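Local coordinates for protein BIS(5'-nucleosyl)-tetraphosphatase (Diadenosine tetraphosphatase), putative (Plasmodium falciparum, PDB 5CFJ) that probably hydrolyses diadenosine tetraphosphate asymmetrically, as a member of the Nudix hydrolase family, at residues L12-K17 with L100-N105; L79-T84 with A137-E142. All coordinates share one frame; numbering follows the deposited sequence. Where two conformers were deposited one is given.

Interaction 1. Residues L12-K17 with L100-N105; sequences LLCRLK and LAMLLN. With SO4 (sulfate ion), chain D.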
# COMPACT_ATOMS: atom_id res chain seq x y z
N LEU A 12 -1.92 2.45 2.38
CA LEU A 12 -2.59 1.20 2.07
C LEU A 12 -3.94 1.59 1.48
O LEU A 12 -4.91 1.84 2.20
CB LEU A 12 -2.73 0.32 3.31
CG LEU A 12 -3.42 -1.02 3.08
CD1 LEU A 12 -2.63 -1.86 2.08
CD2 LEU A 12 -3.60 -1.75 4.40
N LEU A 13 -3.95 1.70 0.16
CA LEU A 13 -5.11 2.16 -0.57
C LEU A 13 -6.03 0.99 -0.86
O LEU A 13 -5.60 -0.01 -1.45
CB LEU A 13 -4.69 2.86 -1.87
CG LEU A 13 -5.80 3.58 -2.62
CD1 LEU A 13 -6.35 4.76 -1.80
CD2 LEU A 13 -5.29 4.06 -3.98
N CYS A 14 -7.28 1.10 -0.44
CA CYS A 14 -8.26 0.04 -0.65
C CYS A 14 -9.46 0.56 -1.43
O CYS A 14 -9.63 1.77 -1.58
CB CYS A 14 -8.71 -0.58 0.68
SG CYS A 14 -9.79 0.43 1.69
N ARG A 15 -10.27 -0.36 -1.93
CA ARG A 15 -11.53 -0.04 -2.56
C ARG A 15 -12.51 -1.17 -2.28
O ARG A 15 -12.11 -2.32 -2.07
CB ARG A 15 -11.36 0.17 -4.07
CG ARG A 15 -11.04 -1.10 -4.84
CD ARG A 15 -10.80 -0.82 -6.31
NE ARG A 15 -10.71 -2.06 -7.08
CZ ARG A 15 -10.50 -2.12 -8.39
NH1 ARG A 15 -10.38 -1.01 -9.09
NH2 ARG A 15 -10.42 -3.30 -8.99
N LEU A 16 -13.79 -0.83 -2.24
CA LEU A 16 -14.84 -1.82 -2.06
C LEU A 16 -14.97 -2.66 -3.32
O LEU A 16 -15.13 -2.12 -4.41
CB LEU A 16 -16.15 -1.13 -1.72
CG LEU A 16 -17.33 -2.03 -1.38
CD1 LEU A 16 -17.08 -2.78 -0.08
CD2 LEU A 16 -18.59 -1.20 -1.28
N LYS A 17 -14.87 -3.98 -3.18
CA LYS A 17 -14.87 -4.87 -4.35
C LYS A 17 -16.21 -4.87 -5.07
O LYS A 17 -17.27 -4.89 -4.43
CB LYS A 17 -14.50 -6.29 -3.93
CG LYS A 17 -14.25 -7.25 -5.08
N LEU A 100 -4.18 3.52 6.19
CA LEU A 100 -5.28 3.03 5.37
C LEU A 100 -6.08 4.17 4.75
O LEU A 100 -6.38 5.16 5.42
CB LEU A 100 -6.20 2.16 6.22
CG LEU A 100 -7.38 1.45 5.54
CD1 LEU A 100 -6.92 0.42 4.52
CD2 LEU A 100 -8.28 0.80 6.58
N ALA A 101 -6.44 4.03 3.49
CA ALA A 101 -7.32 5.00 2.84
C ALA A 101 -8.25 4.27 1.88
O ALA A 101 -7.86 3.27 1.29
CB ALA A 101 -6.51 6.05 2.09
N MET A 102 -9.47 4.77 1.73
CA MET A 102 -10.39 4.18 0.78
C MET A 102 -10.56 5.07 -0.44
O MET A 102 -10.95 6.24 -0.35
CB MET A 102 -11.75 3.91 1.42
CG MET A 102 -12.64 3.04 0.54
SD MET A 102 -14.27 2.80 1.26
CE MET A 102 -13.85 2.02 2.82
N LEU A 103 -10.25 4.49 -1.59
CA LEU A 103 -10.42 5.16 -2.86
C LEU A 103 -11.92 5.31 -3.08
O LEU A 103 -12.65 4.33 -3.00
CB LEU A 103 -9.76 4.36 -3.97
CG LEU A 103 -9.69 5.02 -5.34
CD1 LEU A 103 -8.82 6.26 -5.33
CD2 LEU A 103 -9.18 3.99 -6.33
N LEU A 104 -12.36 6.53 -3.35
CA LEU A 104 -13.79 6.82 -3.44
C LEU A 104 -14.38 6.45 -4.80
O LEU A 104 -15.55 6.09 -4.90
CB LEU A 104 -14.02 8.29 -3.09
CG LEU A 104 -13.64 8.58 -1.63
CD1 LEU A 104 -13.16 10.02 -1.40
CD2 LEU A 104 -14.82 8.27 -0.74
N ASN A 105 -13.56 6.53 -5.85
CA ASN A 105 -13.92 6.06 -7.18
C ASN A 105 -13.06 4.85 -7.53
O ASN A 105 -11.86 4.99 -7.81
CB ASN A 105 -13.70 7.16 -8.21
CG ASN A 105 -13.78 6.65 -9.63
OD1 ASN A 105 -14.48 5.68 -9.92
ND2 ASN A 105 -13.07 7.31 -10.53
S SO4 D . -8.92 -2.72 -12.36
O1 SO4 D . -7.48 -2.47 -12.42
O2 SO4 D . -9.60 -1.51 -11.91
O3 SO4 D . -9.17 -3.82 -11.43
O4 SO4 D . -9.40 -3.08 -13.69
O HOH W 1 -14.30 1.98 -3.07
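Leu12, Leu13 and Cys14 run parallel to and in register with Leu100, Ala101 and Met102, their segment axes 4.5 Å apart and turned 39° from one another. This is the parallel strand pairing of the mixed sheet of the Nudix fold, joining strand 6-16 to strand 92-103. Three backbone hydrogen bonds alternate across it: Ala101 N to Leu12 O (3.0 Å), Cys14 N to Ala101 O and Leu103 N to Cys14 O. The last two lie nearly along the C=O axis, whereas Ala101 N sits above the carbonyl plane of Leu12. One step further a water continues the link, accepting from Leu16 N and donating to Leu103 O.

On one face Leu100 CD1 comes within 3.4 Å of Leu12 O and also meets Leu12 CD2, the two leucines crossing obliquely. Cys14 SG takes the crowded position between its own N and carbonyl carbon (chi1 73°), near Leu100 CD1 and Met102 CB. A small, weakly polar thiol suits this buried place, and helix 134-147 covers Leu12 and Leu100. On the other face Leu13 CD1 reaches the methyl CB of Ala101 and Leu103 CB, both at 4.1 Å; a short side chain suits a buried strand position beside leucines.

Arg15, partly exposed, turns its guanidinium away from strand 92-103, where NE forms a salt bridge with Glu31 and the group makes a cation-pi contact with Trp121. A sulfate, probably from the crystallisation liquor, meets the guanidinium edge: NH1 bonds O2 at 3.0 Å and NH2 bonds O3 at 2.8 Å.

Interaction 2. Residues L79-T84 with A137-E142; sequences LNYQKT and ADLLKE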
# COMPACT_ATOMS: atom_id res chain seq x y z
N LEU A 79 -8.51 6.81 6.46
CA LEU A 79 -9.23 6.15 7.54
C LEU A 79 -8.37 6.06 8.79
O LEU A 79 -7.14 6.21 8.74
CB LEU A 79 -9.69 4.76 7.11
CG LEU A 79 -10.57 4.77 5.86
CD1 LEU A 79 -10.95 3.35 5.47
CD2 LEU A 79 -11.82 5.62 6.05
N ASN A 80 -9.01 5.78 9.91
CA ASN A 80 -8.33 5.76 11.19
C ASN A 80 -7.64 4.42 11.48
O ASN A 80 -7.88 3.79 12.50
CB ASN A 80 -9.33 6.07 12.29
CG ASN A 80 -8.66 6.25 13.61
OD1 ASN A 80 -7.56 6.80 13.68
ND2 ASN A 80 -9.30 5.76 14.68
N TYR A 81 -6.77 4.00 10.57
CA TYR A 81 -6.02 2.77 10.74
C TYR A 81 -4.61 2.97 10.21
O TYR A 81 -4.42 3.45 9.10
CB TYR A 81 -6.70 1.60 10.01
CG TYR A 81 -5.92 0.31 10.11
CD1 TYR A 81 -4.88 0.02 9.23
CD2 TYR A 81 -6.20 -0.62 11.10
CE1 TYR A 81 -4.14 -1.15 9.34
CE2 TYR A 81 -5.47 -1.79 11.22
CZ TYR A 81 -4.44 -2.05 10.33
OH TYR A 81 -3.71 -3.21 10.43
N GLN A 82 -3.63 2.59 11.01
CA GLN A 82 -2.24 2.57 10.55
C GLN A 82 -1.53 1.40 11.20
O GLN A 82 -1.91 0.94 12.28
CB GLN A 82 -1.52 3.87 10.88
CG GLN A 82 -1.37 4.10 12.37
CD GLN A 82 -0.52 5.31 12.70
OE1 GLN A 82 0.60 5.17 13.21
NE2 GLN A 82 -1.04 6.49 12.42
N LYS A 83 -0.48 0.92 10.54
CA LYS A 83 0.34 -0.11 11.14
C LYS A 83 1.77 0.04 10.68
O LYS A 83 2.03 0.30 9.50
CB LYS A 83 -0.17 -1.52 10.80
CG LYS A 83 0.54 -2.62 11.62
CD LYS A 83 0.01 -4.02 11.38
CE LYS A 83 0.71 -5.00 12.30
NZ LYS A 83 0.25 -6.41 12.13
N THR A 84 2.69 -0.16 11.61
CA THR A 84 4.11 -0.14 11.32
C THR A 84 4.62 -1.58 11.29
O THR A 84 4.41 -2.35 12.21
CB THR A 84 4.86 0.69 12.35
OG1 THR A 84 4.38 2.04 12.30
CG2 THR A 84 6.33 0.71 12.05
N ALA A 137 0.79 -9.67 4.38
CA ALA A 137 -0.43 -10.48 4.30
C ALA A 137 -1.33 -10.19 5.50
O ALA A 137 -2.57 -9.97 5.40
CB ALA A 137 -0.06 -11.96 4.23
N ASP A 138 -0.69 -10.17 6.66
CA ASP A 138 -1.40 -9.95 7.90
C ASP A 138 -1.94 -8.53 7.96
O ASP A 138 -3.05 -8.32 8.45
CB ASP A 138 -0.51 -10.25 9.10
CG ASP A 138 -0.17 -11.72 9.21
OD1 ASP A 138 -0.82 -12.53 8.52
OD2 ASP A 138 0.74 -12.06 9.98
N LEU A 139 -1.18 -7.56 7.45
CA LEU A 139 -1.68 -6.20 7.33
C LEU A 139 -3.00 -6.18 6.58
O LEU A 139 -3.95 -5.51 6.99
CB LEU A 139 -0.65 -5.31 6.63
CG LEU A 139 -1.09 -3.88 6.30
CD1 LEU A 139 -1.29 -3.05 7.56
CD2 LEU A 139 -0.07 -3.23 5.38
N LEU A 140 -3.06 -6.89 5.45
CA LEU A 140 -4.31 -6.86 4.68
C LEU A 140 -5.47 -7.46 5.46
O LEU A 140 -6.60 -6.91 5.47
CB LEU A 140 -4.16 -7.59 3.35
CG LEU A 140 -3.04 -7.08 2.45
CD1 LEU A 140 -3.14 -7.72 1.07
CD2 LEU A 140 -3.06 -5.57 2.36
N LYS A 141 -5.23 -8.58 6.13
CA LYS A 141 -6.32 -9.19 6.91
C LYS A 141 -6.79 -8.28 8.05
O LYS A 141 -8.00 -8.13 8.30
CB LYS A 141 -5.89 -10.54 7.47
CG LYS A 141 -5.78 -11.63 6.43
CD LYS A 141 -5.53 -12.97 7.08
CE LYS A 141 -6.62 -13.30 8.09
NZ LYS A 141 -7.95 -13.49 7.44
N GLU A 142 -5.85 -7.66 8.75
CA GLU A 142 -6.20 -6.79 9.86
C GLU A 142 -6.91 -5.51 9.38
O GLU A 142 -7.86 -5.03 10.03
CB GLU A 142 -4.94 -6.48 10.67
CG GLU A 142 -4.36 -7.78 11.28
CD GLU A 142 -3.05 -7.61 12.04
OE1 GLU A 142 -2.58 -6.47 12.20
OE2 GLU A 142 -2.50 -8.64 12.49
O HOH W 2 -3.47 -4.32 12.79
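Lys83, Glu142 and Tyr81 carry most of this contact, with Leu139 between them. Lys83 CG is anti to the backbone N (chi1 -170°), and the chain beyond it is fully extended, bringing NZ to Glu142 OE1 in a salt bridge of 2.8 Å. NZ meets that oxygen on its syn side, 32° out of the carboxylate plane, and the two side chains cross at about a right angle. A long flexible lysine suits the place because its methylenes can lie against a leucine while its ammonium reaches the carboxylate: Lys83 CB touches Leu139 CD1 at 3.8 Å as the two side chains run in opposite senses alongside each other.

Strand 76-89 of the Nudix sheet here faces helix 134-147, the segments running nearly antiparallel at 161° with axes 10.2 Å apart, a distance that side chains must span. Leu139, buried, also packs on Leu12 of strand 6-16 and Tyr98 of strand 92-103.

Tyr81 reaches the helix with the far end of its ring, and a water is hydrogen-bonded to its OH. Leu139 CD1 lies at the ring edge, in plane, 3.9 Å from CE1, while OH packs against Glu142 CB at 3.5 Å.

Overall arrangement
Interaction 1 belongs to the buried interior of the sheet, and interaction 2 to the partly buried seam between that sheet and helix 134-147; their centres lie about 13 Å apart. Backbone bonds and aliphatic packing make the first, whereas the second has one buried leucine, with a tyrosine ring edge and lysine methylenes packed on it, and a salt bridge toward the partly exposed side. Strand 92-103, half of interaction 1, also pairs with strand 76-89, half of interaction 2: Leu100 probably hydrogen-bonds through its backbone to Leu79 and Tyr81. The helix meets both contacts, since Leu12 packs against Leu139 and Leu140, which lie on the helix that faces residues 79-84.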